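Local coordinates for MccB protein (Escherichia coli, PDB 6OM4) that probably uses ATP to adenylylate the N-formylated MccA peptide, building the phosphoramidate-linked nucleotide of the Trojan horse antibiotic microcin C7, at residues A[200-211]-A[226-237]. Residues are numbered along the deposited sequence; the frame is centred on the assembly and turned at random.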
loop_
_atom_site.group_PDB
_atom_site.type_symbol
_atom_site.label_atom_id
_atom_site.label_comp_id
_atom_site.label_asym_id
_atom_site.label_seq_id
_atom_site.Cartn_x
_atom_site.Cartn_y
_atom_site.Cartn_z
ATOM N N LEU A 200 16.150 -13.097 13.208
ATOM C CA LEU A 200 15.949 -12.259 12.002
ATOM C C LEU A 200 17.006 -12.529 10.928
ATOM O O LEU A 200 16.740 -12.308 9.748
ATOM C CB LEU A 200 15.912 -10.788 12.407
ATOM C CG LEU A 200 14.642 -10.384 13.138
ATOM C CD1 LEU A 200 14.805 -9.041 13.837
ATOM C CD2 LEU A 200 13.454 -10.339 12.176
ATOM N N HIS A 201 18.150 -13.117 11.322
ATOM C CA HIS A 201 19.142 -13.567 10.356
ATOM C C HIS A 201 18.589 -14.664 9.431
ATOM O O HIS A 201 19.195 -14.901 8.387
ATOM C CB HIS A 201 20.437 -14.036 11.068
ATOM C CG HIS A 201 21.130 -12.927 11.785
ATOM N ND1 HIS A 201 21.779 -11.910 11.113
ATOM C CD2 HIS A 201 21.242 -12.638 13.100
ATOM C CE1 HIS A 201 22.244 -11.043 11.985
ATOM N NE2 HIS A 201 21.949 -11.466 13.205
ATOM N N LYS A 202 17.500 -15.347 9.825
ATOM C CA LYS A 202 16.912 -16.429 9.036
ATOM C C LYS A 202 15.922 -15.882 7.994
ATOM O O LYS A 202 15.373 -16.644 7.185
ATOM C CB LYS A 202 16.173 -17.441 9.924
ATOM C CG LYS A 202 17.069 -18.369 10.738
ATOM C CD LYS A 202 17.126 -18.035 12.211
ATOM C CE LYS A 202 17.680 -19.143 13.085
ATOM N NZ LYS A 202 16.610 -20.043 13.566
ATOM N N VAL A 203 15.642 -14.574 8.032
ATOM C CA VAL A 203 14.677 -13.979 7.120
ATOM C C VAL A 203 15.409 -13.464 5.886
ATOM O O VAL A 203 16.310 -12.626 6.004
ATOM C CB VAL A 203 13.886 -12.858 7.815
ATOM C CG1 VAL A 203 12.924 -12.194 6.850
ATOM C CG2 VAL A 203 13.149 -13.348 9.053
ATOM N N PRO A 204 15.054 -13.936 4.673
ATOM C CA PRO A 204 15.775 -13.557 3.460
ATOM C C PRO A 204 15.648 -12.061 3.140
ATOM O O PRO A 204 14.676 -11.431 3.512
ATOM C CB PRO A 204 15.168 -14.394 2.337
ATOM C CG PRO A 204 14.383 -15.482 3.061
ATOM C CD PRO A 204 13.981 -14.906 4.411
ATOM N N GLU A 205 16.705 -11.517 2.529
ATOM C CA GLU A 205 16.692 -10.219 1.897
ATOM C C GLU A 205 15.578 -10.204 0.849
ATOM O O GLU A 205 15.272 -11.230 0.256
ATOM C CB GLU A 205 18.065 -9.961 1.269
ATOM C CG GLU A 205 18.168 -8.746 0.377
ATOM C CD GLU A 205 19.572 -8.570 -0.203
ATOM O OE1 GLU A 205 20.370 -9.561 -0.156
ATOM O OE2 GLU A 205 19.883 -7.441 -0.695
ATOM N N ALA A 206 14.977 -9.029 0.627
ATOM C CA ALA A 206 13.954 -8.860 -0.374
ATOM C C ALA A 206 13.856 -7.374 -0.741
ATOM O O ALA A 206 14.470 -6.532 -0.100
ATOM C CB ALA A 206 12.634 -9.381 0.154
ATOM N N ASP A 207 13.020 -7.064 -1.731
ATOM C CA ASP A 207 12.784 -5.663 -2.115
ATOM C C ASP A 207 12.206 -4.892 -0.926
ATOM O O ASP A 207 12.538 -3.712 -0.758
ATOM C CB ASP A 207 11.906 -5.579 -3.369
ATOM C CG ASP A 207 12.651 -6.070 -4.608
ATOM O OD1 ASP A 207 13.398 -5.262 -5.173
ATOM O OD2 ASP A 207 12.544 -7.264 -4.965
ATOM N N ILE A 208 11.319 -5.548 -0.152
ATOM C CA ILE A 208 10.691 -4.991 1.049
ATOM C C ILE A 208 10.161 -6.146 1.909
ATOM O O ILE A 208 9.745 -7.214 1.381
ATOM C CB ILE A 208 9.593 -3.971 0.678
ATOM C CG1 ILE A 208 9.098 -3.254 1.932
ATOM C CG2 ILE A 208 8.469 -4.630 -0.130
ATOM C CD1 ILE A 208 8.327 -1.972 1.659
ATOM N N TRP A 209 10.236 -5.955 3.226
ATOM C CA TRP A 209 9.542 -6.772 4.174
ATOM C C TRP A 209 8.219 -6.112 4.563
ATOM O O TRP A 209 8.189 -4.941 5.008
ATOM C CB TRP A 209 10.374 -6.939 5.447
ATOM C CG TRP A 209 11.620 -7.759 5.302
ATOM C CD1 TRP A 209 12.177 -8.310 4.192
ATOM C CD2 TRP A 209 12.469 -8.106 6.406
ATOM N NE1 TRP A 209 13.318 -9.009 4.540
ATOM C CE2 TRP A 209 13.542 -8.853 5.884
ATOM C CE3 TRP A 209 12.406 -7.842 7.778
ATOM C CZ2 TRP A 209 14.535 -9.378 6.725
ATOM C CZ3 TRP A 209 13.385 -8.353 8.601
ATOM C CH2 TRP A 209 14.461 -9.055 8.068
ATOM N N VAL A 210 7.168 -6.936 4.569
ATOM C CA VAL A 210 5.939 -6.575 5.169
ATOM C C VAL A 210 5.964 -7.145 6.584
ATOM O O VAL A 210 5.938 -8.355 6.754
ATOM C CB VAL A 210 4.730 -7.109 4.384
ATOM C CG1 VAL A 210 3.437 -6.850 5.155
ATOM C CG2 VAL A 210 4.676 -6.523 2.965
ATOM N N VAL A 211 5.943 -6.261 7.572
ATOM C CA VAL A 211 6.081 -6.655 8.956
ATOM C C VAL A 211 4.683 -6.683 9.572
ATOM O O VAL A 211 4.135 -5.639 9.973
ATOM C CB VAL A 211 7.055 -5.746 9.730
ATOM C CG1 VAL A 211 7.226 -6.235 11.146
ATOM C CG2 VAL A 211 8.388 -5.649 9.012
ATOM N N TYR A 226 17.371 -4.379 13.007
ATOM C CA TYR A 226 17.918 -5.322 12.060
ATOM C C TYR A 226 17.901 -4.735 10.654
ATOM O O TYR A 226 18.900 -4.858 9.931
ATOM C CB TYR A 226 17.180 -6.662 12.057
ATOM C CG TYR A 226 17.731 -7.664 11.077
ATOM C CD1 TYR A 226 17.303 -7.697 9.772
ATOM C CD2 TYR A 226 18.746 -8.536 11.438
ATOM C CE1 TYR A 226 17.823 -8.585 8.849
ATOM C CE2 TYR A 226 19.257 -9.456 10.537
ATOM C CZ TYR A 226 18.846 -9.439 9.222
ATOM O OH TYR A 226 19.346 -10.365 8.344
ATOM N N CYS A 227 16.776 -4.088 10.267
ATOM C CA CYS A 227 16.607 -3.596 8.886
ATOM C C CYS A 227 17.494 -2.377 8.630
ATOM O O CYS A 227 18.044 -2.248 7.547
ATOM C CB CYS A 227 15.151 -3.266 8.568
ATOM S SG CYS A 227 14.214 -4.787 8.247
ATOM N N VAL A 228 17.672 -1.543 9.638
ATOM C CA VAL A 228 18.643 -0.439 9.524
ATOM C C VAL A 228 20.037 -1.038 9.282
ATOM O O VAL A 228 20.793 -0.564 8.397
ATOM C CB VAL A 228 18.616 0.451 10.781
ATOM C CG1 VAL A 228 19.779 1.414 10.783
ATOM C CG2 VAL A 228 17.317 1.235 10.922
ATOM N N ARG A 229 20.416 -2.022 10.106
ATOM C CA ARG A 229 21.775 -2.607 10.000
ATOM C C ARG A 229 21.947 -3.345 8.666
ATOM O O ARG A 229 23.042 -3.361 8.078
ATOM C CB ARG A 229 22.070 -3.555 11.170
ATOM C CG ARG A 229 22.226 -2.862 12.522
ATOM C CD ARG A 229 22.431 -3.769 13.743
ATOM N NE ARG A 229 22.796 -2.981 14.937
ATOM C CZ ARG A 229 23.427 -3.447 16.028
ATOM N NH1 ARG A 229 23.718 -4.732 16.143
ATOM N NH2 ARG A 229 23.767 -2.619 17.006
ATOM N N ALA A 230 20.884 -3.998 8.194
ATOM C CA ALA A 230 20.944 -4.838 6.958
ATOM C C ALA A 230 20.617 -4.077 5.656
ATOM O O ALA A 230 20.603 -4.705 4.605
ATOM C CB ALA A 230 19.977 -5.982 7.103
ATOM N N ASN A 231 20.294 -2.779 5.703
ATOM C CA ASN A 231 19.928 -2.010 4.503
ATOM C C ASN A 231 18.667 -2.594 3.845
ATOM O O ASN A 231 18.598 -2.706 2.649
ATOM C CB ASN A 231 21.068 -1.937 3.472
ATOM C CG ASN A 231 21.799 -0.623 3.582
ATOM O OD1 ASN A 231 22.657 -0.476 4.454
ATOM N ND2 ASN A 231 21.401 0.350 2.768
ATOM N N GLN A 232 17.688 -2.991 4.665
ATOM C CA GLN A 232 16.478 -3.715 4.223
ATOM C C GLN A 232 15.254 -2.817 4.395
ATOM O O GLN A 232 14.881 -2.468 5.507
ATOM C CB GLN A 232 16.332 -4.977 5.044
ATOM C CG GLN A 232 15.032 -5.730 4.790
ATOM C CD GLN A 232 14.863 -6.119 3.350
ATOM O OE1 GLN A 232 13.995 -5.598 2.645
ATOM N NE2 GLN A 232 15.707 -7.037 2.908
ATOM N N PRO A 233 14.585 -2.390 3.318
ATOM C CA PRO A 233 13.326 -1.656 3.470
ATOM C C PRO A 233 12.241 -2.520 4.142
ATOM O O PRO A 233 12.175 -3.710 3.912
ATOM C CB PRO A 233 12.931 -1.220 2.046
ATOM C CG PRO A 233 14.199 -1.454 1.200
ATOM C CD PRO A 233 15.007 -2.527 1.909
ATOM N N TYR A 234 11.369 -1.880 4.925
ATOM C CA TYR A 234 10.217 -2.586 5.493
ATOM C C TYR A 234 9.035 -1.627 5.636
ATOM O O TYR A 234 9.196 -0.417 5.651
ATOM C CB TYR A 234 10.558 -3.255 6.831
ATOM C CG TYR A 234 10.668 -2.315 7.996
ATOM C CD1 TYR A 234 9.530 -1.915 8.691
ATOM C CD2 TYR A 234 11.888 -1.816 8.437
ATOM C CE1 TYR A 234 9.604 -1.066 9.779
ATOM C CE2 TYR A 234 11.968 -0.951 9.522
ATOM C CZ TYR A 234 10.820 -0.562 10.200
ATOM O OH TYR A 234 10.773 0.317 11.255
ATOM N N ILE A 235 7.843 -2.204 5.771
ATOM C CA ILE A 235 6.689 -1.465 6.155
ATOM C C ILE A 235 5.950 -2.231 7.260
ATOM O O ILE A 235 5.856 -3.441 7.198
ATOM C CB ILE A 235 5.793 -1.178 4.942
ATOM C CG1 ILE A 235 4.645 -0.261 5.375
ATOM C CG2 ILE A 235 5.338 -2.464 4.241
ATOM C CD1 ILE A 235 3.805 0.270 4.242
ATOM N N ASN A 236 5.530 -1.512 8.298
ATOM C CA ASN A 236 4.742 -2.117 9.383
ATOM C C ASN A 236 3.266 -1.808 9.125
ATOM O O ASN A 236 2.951 -0.766 8.607
ATOM C CB ASN A 236 5.257 -1.614 10.732
ATOM C CG ASN A 236 4.700 -2.300 11.954
ATOM O OD1 ASN A 236 4.515 -1.623 12.962
ATOM N ND2 ASN A 236 4.540 -3.625 11.927
ATOM N N ALA A 237 2.346 -2.712 9.527
ATOM C CA ALA A 237 0.933 -2.357 9.531
ATOM C C ALA A 237 0.232 -3.201 10.582
ATOM O O ALA A 237 0.734 -4.254 10.964
ATOM C CB ALA A 237 0.295 -2.605 8.175
HETATM O O HOH W 1 18.059 -10.657 5.917
HETATM O O HOH W 2 19.262 -5.187 1.605
#
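The indole of Trp-209 is sandwiched between Gln-232, whose CG sits 3.6 Å from the five-membered ring centroid in a CH-pi contact, and Val-203 CG1 on the opposite face. Cys-227 SG approaches the six-membered ring obliquely, 3.6 Å from Trp-209 CE3. Trp-209 CH2 meets Tyr-226 CE1 at 3.5 Å, the rings rim to rim with planes 15° apart. Tyr-226, its CG swung opposite the backbone N (chi1 -180°), reaches from the helix to 200-202: Leu-200 CB lies over its face, and its edge points at the face of His-201, a T-shaped pair with planes at 76°. A water joins Tyr-226 OH to Val-203 O. Trp-209 NE1 donates a hydrogen bond to Pro-204 O at 3.0 Å, fixing the indole's rotation. Behind this cluster the strands run parallel: Trp-209 N hydrogen-bonds to Pro-233 O, Trp-209 O accepts from Ile-235 N, and Val-211 N hydrogen-bonds to Ile-235 O. Val-211 O takes Asn-236 ND2 at 2.8 Å, from above its carbonyl plane, while Asn-236 OD1 is hydrogen-bonded to a polar side chain of the bound peptide. A Schellman motif at Asn-231 ends helix 219-230, which links parallel neighbours 208-211 and 234-240 in a beta-alpha-beta crossover of the Rossmann-like ThiF/E1 fold.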